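Local coordinates for putative lipoprotein (Parabacteroides distasonis ATCC 8503, PDB 3JX8) that is of unknown function but is probably a lipid-anchored lipoprotein with an adhesin-like beta-helical head that may bind lipid, at residues F109-N123 with V130-N144. Residues are numbered along the deposited sequence; the frame is centred on the assembly and turned at random.
Sequences FIISKPTKVNRMEIN and VELRGPVKGYKLECN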
loop_
_atom_site.group_PDB
_atom_site.type_symbol
_atom_site.label_atom_id
_atom_site.label_comp_id
_atom_site.label_asym_id
_atom_site.label_seq_id
_atom_site.Cartn_x
_atom_site.Cartn_y
_atom_site.Cartn_z
ATOM N N PHE A 109 18.674 8.926 6.752
ATOM C CA PHE A 109 19.250 8.032 7.725
ATOM C C PHE A 109 20.283 7.177 7.021
ATOM O O PHE A 109 19.925 6.450 6.102
ATOM C CB PHE A 109 18.162 7.173 8.325
ATOM C CG PHE A 109 18.634 6.334 9.447
ATOM C CD1 PHE A 109 19.357 5.172 9.201
ATOM C CD2 PHE A 109 18.365 6.698 10.760
ATOM C CE1 PHE A 109 19.776 4.357 10.250
ATOM C CE2 PHE A 109 18.813 5.909 11.822
ATOM C CZ PHE A 109 19.535 4.738 11.564
ATOM N N ILE A 110 21.545 7.251 7.451
ATOM C CA ILE A 110 22.683 6.634 6.736
ATOM C C ILE A 110 23.557 5.779 7.641
ATOM O O ILE A 110 23.978 6.250 8.700
ATOM C CB ILE A 110 23.585 7.737 6.102
ATOM C CG1 ILE A 110 22.721 8.600 5.153
ATOM C CG2 ILE A 110 24.765 7.133 5.342
ATOM C CD1 ILE A 110 23.478 9.741 4.451
ATOM N N ILE A 111 23.812 4.534 7.232
ATOM C CA ILE A 111 24.767 3.627 7.880
ATOM C C ILE A 111 25.902 3.439 6.884
ATOM O O ILE A 111 25.645 3.039 5.738
ATOM C CB ILE A 111 24.155 2.249 8.194
ATOM C CG1 ILE A 111 22.956 2.405 9.107
ATOM C CG2 ILE A 111 25.200 1.321 8.805
ATOM C CD1 ILE A 111 22.406 1.085 9.605
ATOM N N SER A 112 27.144 3.724 7.303
ATOM C CA SER A 112 28.273 3.740 6.365
ATOM C C SER A 112 29.330 2.666 6.512
ATOM O O SER A 112 30.068 2.433 5.568
ATOM C CB SER A 112 28.982 5.094 6.414
ATOM O OG SER A 112 28.209 6.087 5.774
ATOM N N LYS A 113 29.405 2.026 7.676
ATOM C CA LYS A 113 30.438 1.035 7.948
ATOM C C LYS A 113 29.912 -0.362 7.731
ATOM O O LYS A 113 28.692 -0.546 7.689
ATOM C CB LYS A 113 30.930 1.190 9.390
ATOM C CG LYS A 113 31.541 2.562 9.665
ATOM C CD LYS A 113 32.166 2.627 11.045
ATOM C CE LYS A 113 32.672 4.037 11.396
ATOM N NZ LYS A 113 33.614 4.004 12.573
ATOM N N PRO A 114 30.818 -1.361 7.618
ATOM C CA PRO A 114 30.420 -2.751 7.527
ATOM C C PRO A 114 29.536 -3.122 8.691
ATOM O O PRO A 114 29.894 -2.892 9.837
ATOM C CB PRO A 114 31.744 -3.514 7.620
ATOM C CG PRO A 114 32.735 -2.588 7.125
ATOM C CD PRO A 114 32.288 -1.241 7.591
ATOM N N THR A 115 28.371 -3.669 8.387
ATOM C CA THR A 115 27.369 -3.975 9.382
ATOM C C THR A 115 27.020 -5.452 9.282
ATOM O O THR A 115 26.657 -5.937 8.197
ATOM C CB THR A 115 26.143 -3.138 9.120
ATOM O OG1 THR A 115 26.531 -1.758 9.121
ATOM C CG2 THR A 115 25.057 -3.418 10.175
ATOM N N LYS A 116 27.154 -6.161 10.394
ATOM C CA LYS A 116 26.727 -7.542 10.475
ATOM C C LYS A 116 25.321 -7.565 11.068
ATOM O O LYS A 116 25.082 -6.936 12.081
ATOM C CB LYS A 116 27.713 -8.335 11.332
ATOM C CG LYS A 116 27.241 -9.739 11.680
ATOM C CD LYS A 116 28.383 -10.615 12.196
ATOM C CE LYS A 116 27.886 -11.803 13.052
ATOM N NZ LYS A 116 29.043 -12.512 13.752
ATOM N N VAL A 117 24.376 -8.250 10.427
ATOM C CA VAL A 117 22.998 -8.292 10.925
ATOM C C VAL A 117 22.516 -9.712 11.130
ATOM O O VAL A 117 22.862 -10.625 10.378
ATOM C CB VAL A 117 21.981 -7.585 9.972
ATOM C CG1 VAL A 117 22.387 -6.124 9.717
ATOM C CG2 VAL A 117 21.852 -8.332 8.676
ATOM N N ASN A 118 21.697 -9.878 12.156
ATOM C CA ASN A 118 20.895 -11.064 12.322
ATOM C C ASN A 118 19.553 -10.762 11.634
ATOM O O ASN A 118 19.360 -11.147 10.484
ATOM C CB ASN A 118 20.759 -11.395 13.799
ATOM C CG ASN A 118 19.807 -12.541 14.059
ATOM O OD1 ASN A 118 19.465 -13.320 13.165
ATOM N ND2 ASN A 118 19.365 -12.645 15.304
ATOM N N ARG A 119 18.654 -10.050 12.315
ATOM C CA ARG A 119 17.487 -9.472 11.652
ATOM C C ARG A 119 17.491 -7.984 11.775
ATOM O O ARG A 119 17.419 -7.464 12.889
ATOM C CB ARG A 119 16.174 -9.987 12.234
ATOM C CG ARG A 119 15.915 -11.394 11.810
ATOM C CD ARG A 119 14.750 -12.029 12.552
ATOM N NE ARG A 119 14.893 -13.493 12.564
ATOM C CZ ARG A 119 15.557 -14.188 13.492
ATOM N NH1 ARG A 119 16.134 -13.584 14.535
ATOM N NH2 ARG A 119 15.637 -15.516 13.386
HETATM N N MSE A 120 17.557 -7.308 10.632
HETATM C CA MSE A 120 17.386 -5.872 10.569
HETATM C C MSE A 120 16.112 -5.505 9.777
HETATM O O MSE A 120 15.967 -5.860 8.593
HETATM C CB MSE A 120 18.614 -5.195 9.973
HETATM C CG MSE A 120 18.490 -3.654 9.995
HETATM SE SE MSE A 120 19.959 -2.772 9.122
HETATM C CE MSE A 120 21.120 -2.677 10.710
ATOM N N GLU A 121 15.218 -4.770 10.437
ATOM C CA GLU A 121 13.993 -4.262 9.818
ATOM C C GLU A 121 14.006 -2.740 9.718
ATOM O O GLU A 121 14.110 -2.044 10.735
ATOM C CB GLU A 121 12.795 -4.690 10.654
ATOM C CG GLU A 121 11.461 -4.295 10.068
ATOM C CD GLU A 121 10.312 -4.791 10.900
ATOM O OE1 GLU A 121 10.314 -5.979 11.271
ATOM O OE2 GLU A 121 9.419 -3.999 11.200
ATOM N N ILE A 122 13.910 -2.233 8.496
ATOM C CA ILE A 122 13.814 -0.795 8.217
ATOM C C ILE A 122 12.394 -0.434 7.778
ATOM O O ILE A 122 11.875 -1.000 6.796
ATOM C CB ILE A 122 14.764 -0.396 7.095
ATOM C CG1 ILE A 122 16.185 -0.780 7.461
ATOM C CG2 ILE A 122 14.716 1.101 6.830
ATOM C CD1 ILE A 122 17.162 -0.161 6.562
ATOM N N ASN A 123 11.764 0.485 8.515
ATOM C CA ASN A 123 10.416 0.976 8.205
ATOM C C ASN A 123 10.478 2.496 8.042
ATOM O O ASN A 123 10.827 3.217 8.980
ATOM C CB ASN A 123 9.429 0.628 9.305
ATOM C CG ASN A 123 9.321 -0.873 9.561
ATOM O OD1 ASN A 123 9.018 -1.655 8.661
ATOM N ND2 ASN A 123 9.526 -1.268 10.806
ATOM N N VAL A 130 16.658 6.347 3.392
ATOM C CA VAL A 130 17.547 5.507 4.165
ATOM C C VAL A 130 18.558 4.940 3.202
ATOM O O VAL A 130 18.175 4.422 2.130
ATOM C CB VAL A 130 16.789 4.390 4.841
ATOM C CG1 VAL A 130 17.729 3.498 5.649
ATOM C CG2 VAL A 130 15.665 4.993 5.684
ATOM N N GLU A 131 19.840 5.058 3.561
ATOM C CA GLU A 131 20.936 4.503 2.785
ATOM C C GLU A 131 21.839 3.629 3.613
ATOM O O GLU A 131 22.470 4.096 4.577
ATOM C CB GLU A 131 21.780 5.610 2.180
ATOM C CG GLU A 131 20.972 6.639 1.461
ATOM C CD GLU A 131 21.832 7.593 0.638
ATOM O OE1 GLU A 131 23.089 7.442 0.611
ATOM O OE2 GLU A 131 21.223 8.490 0.005
ATOM N N LEU A 132 21.891 2.353 3.256
ATOM C CA LEU A 132 22.838 1.415 3.826
ATOM C C LEU A 132 24.011 1.403 2.867
ATOM O O LEU A 132 24.025 0.672 1.880
ATOM C CB LEU A 132 22.205 0.029 4.002
ATOM C CG LEU A 132 20.878 0.033 4.765
ATOM C CD1 LEU A 132 20.359 -1.399 5.011
ATOM C CD2 LEU A 132 21.006 0.784 6.046
ATOM N N ARG A 133 24.974 2.278 3.116
ATOM C CA ARG A 133 26.108 2.439 2.207
ATOM C C ARG A 133 27.167 1.401 2.419
ATOM O O ARG A 133 27.859 1.038 1.488
ATOM C CB ARG A 133 26.734 3.821 2.349
ATOM C CG ARG A 133 25.770 4.922 2.010
ATOM C CD ARG A 133 26.424 6.273 2.135
ATOM N NE ARG A 133 25.552 7.335 1.627
ATOM C CZ ARG A 133 25.770 8.647 1.789
ATOM N NH1 ARG A 133 26.822 9.082 2.474
ATOM N NH2 ARG A 133 24.925 9.542 1.278
ATOM N N GLY A 134 27.318 0.939 3.641
ATOM C CA GLY A 134 28.360 -0.031 3.942
ATOM C C GLY A 134 27.908 -1.426 3.587
ATOM O O GLY A 134 26.718 -1.655 3.355
ATOM N N PRO A 135 28.844 -2.372 3.565
ATOM C CA PRO A 135 28.472 -3.767 3.366
ATOM C C PRO A 135 27.604 -4.282 4.491
ATOM O O PRO A 135 27.957 -4.126 5.656
ATOM C CB PRO A 135 29.814 -4.508 3.347
ATOM C CG PRO A 135 30.844 -3.465 3.142
ATOM C CD PRO A 135 30.297 -2.194 3.669
ATOM N N VAL A 136 26.452 -4.840 4.140
ATOM C CA VAL A 136 25.567 -5.464 5.118
ATOM C C VAL A 136 25.639 -6.937 4.835
ATOM O O VAL A 136 25.496 -7.354 3.687
ATOM C CB VAL A 136 24.127 -4.966 4.985
ATOM C CG1 VAL A 136 23.173 -5.723 5.922
ATOM C CG2 VAL A 136 24.096 -3.465 5.217
ATOM N N LYS A 137 25.854 -7.717 5.878
ATOM C CA LYS A 137 25.994 -9.152 5.746
ATOM C C LYS A 137 25.293 -9.839 6.892
ATOM O O LYS A 137 25.394 -9.401 8.028
ATOM C CB LYS A 137 27.474 -9.489 5.736
ATOM C CG LYS A 137 27.814 -10.943 5.723
ATOM C CD LYS A 137 29.339 -11.154 5.498
ATOM C CE LYS A 137 29.700 -12.636 5.297
ATOM N NZ LYS A 137 31.184 -12.890 5.482
ATOM N N GLY A 138 24.564 -10.910 6.601
ATOM C CA GLY A 138 23.864 -11.644 7.643
ATOM C C GLY A 138 22.615 -12.387 7.206
ATOM O O GLY A 138 22.455 -12.756 6.030
ATOM N N TYR A 139 21.714 -12.599 8.165
ATOM C CA TYR A 139 20.578 -13.470 7.944
ATOM C C TYR A 139 19.423 -12.805 7.202
ATOM O O TYR A 139 19.040 -13.263 6.134
ATOM C CB TYR A 139 20.121 -14.069 9.261
ATOM C CG TYR A 139 18.862 -14.893 9.159
ATOM C CD1 TYR A 139 18.870 -16.146 8.559
ATOM C CD2 TYR A 139 17.656 -14.420 9.685
ATOM C CE1 TYR A 139 17.706 -16.917 8.481
ATOM C CE2 TYR A 139 16.501 -15.171 9.618
ATOM C CZ TYR A 139 16.531 -16.425 9.015
ATOM O OH TYR A 139 15.363 -17.160 8.945
ATOM N N LYS A 140 18.880 -11.733 7.758
ATOM C CA LYS A 140 17.696 -11.116 7.183
ATOM C C LYS A 140 17.683 -9.591 7.235
ATOM O O LYS A 140 17.935 -8.986 8.291
ATOM C CB LYS A 140 16.448 -11.682 7.847
ATOM C CG LYS A 140 15.177 -11.064 7.308
ATOM C CD LYS A 140 13.938 -11.889 7.556
ATOM C CE LYS A 140 12.707 -11.222 6.829
ATOM N NZ LYS A 140 11.574 -12.197 6.580
ATOM N N LEU A 141 17.436 -8.974 6.079
ATOM C CA LEU A 141 17.127 -7.553 5.980
ATOM C C LEU A 141 15.697 -7.367 5.434
ATOM O O LEU A 141 15.308 -7.954 4.404
ATOM C CB LEU A 141 18.105 -6.832 5.072
ATOM C CG LEU A 141 17.878 -5.310 4.868
ATOM C CD1 LEU A 141 18.010 -4.517 6.194
ATOM C CD2 LEU A 141 18.838 -4.778 3.787
ATOM N N GLU A 142 14.931 -6.520 6.109
ATOM C CA GLU A 142 13.595 -6.145 5.647
ATOM C C GLU A 142 13.554 -4.632 5.460
ATOM O O GLU A 142 13.944 -3.877 6.364
ATOM C CB GLU A 142 12.584 -6.612 6.662
ATOM C CG GLU A 142 11.188 -6.576 6.191
ATOM C CD GLU A 142 10.212 -7.197 7.173
ATOM O OE1 GLU A 142 10.442 -8.346 7.598
ATOM O OE2 GLU A 142 9.197 -6.544 7.489
ATOM N N CYS A 143 13.170 -4.195 4.267
ATOM C CA CYS A 143 13.023 -2.766 3.900
ATOM C C CYS A 143 11.580 -2.451 3.524
ATOM O O CYS A 143 11.095 -2.833 2.437
ATOM C CB CYS A 143 13.860 -2.456 2.677
ATOM S SG CYS A 143 15.613 -2.600 2.927
ATOM N N ASN A 144 10.892 -1.756 4.408
ATOM C CA ASN A 144 9.524 -1.415 4.196
ATOM C C ASN A 144 9.396 0.065 4.088
ATOM O O ASN A 144 9.959 0.821 4.914
ATOM C CB ASN A 144 8.715 -1.911 5.356
ATOM C CG ASN A 144 8.891 -3.387 5.566
ATOM O OD1 ASN A 144 8.910 -4.155 4.597
ATOM N ND2 ASN A 144 9.055 -3.797 6.816
HETATM O O HOH W 1 25.954 -0.006 5.827
HETATM O O HOH W 2 29.262 7.180 3.508
HETATM O O HOH W 3 13.088 -16.040 11.032
HETATM O O HOH W 4 11.377 -8.683 10.201
#
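I122 and V130 meet in the core of a parallel beta-helix, consistent with the pectate-lyase-like clan. F109-N123 and V130-N144 are successive coils. Each runs through three short strands and turns a corner, at N118-R119 and at G138-Y139. Strands 109-111 and 130-132 run parallel, 4.7 Å apart at their axes, and 120-123 pairs likewise with 140-144.

I122 shows how the interior fills. Its CB lies 3.7 Å from E142 O. CG1, anti to the carbonyl carbon (chi1 -57°), passes L141 CD1. CG2 meets V130 CG1. CD1 ends 3.8 Å from both V130 CG1 and L132 CD1, so it bridges to the facing strand of the next coil. The selenium of M120, a selenomethionine, lies 3.9 Å from L141 CD1.

Outside, extended R133 crosses I110, whose CD1 lies over one guanidinium face near its rim, 3.5 Å from NH2. E131 OE1 accepts from R133 NE and NH2 in the guanidinium plane, a side-on salt bridge that helps hold the group's rotation. The E121 and E142 carboxylates stack nearly parallel (9°). Their like charges lie close, E121 OE1 4.0 Å from E142 OE2; water 4, donating to OE1 of each, probably eases the repulsion. N144 ND2 donates to N123 OD1 (2.8 Å), which lies in the N144 amide plane, and also to E142 OE2.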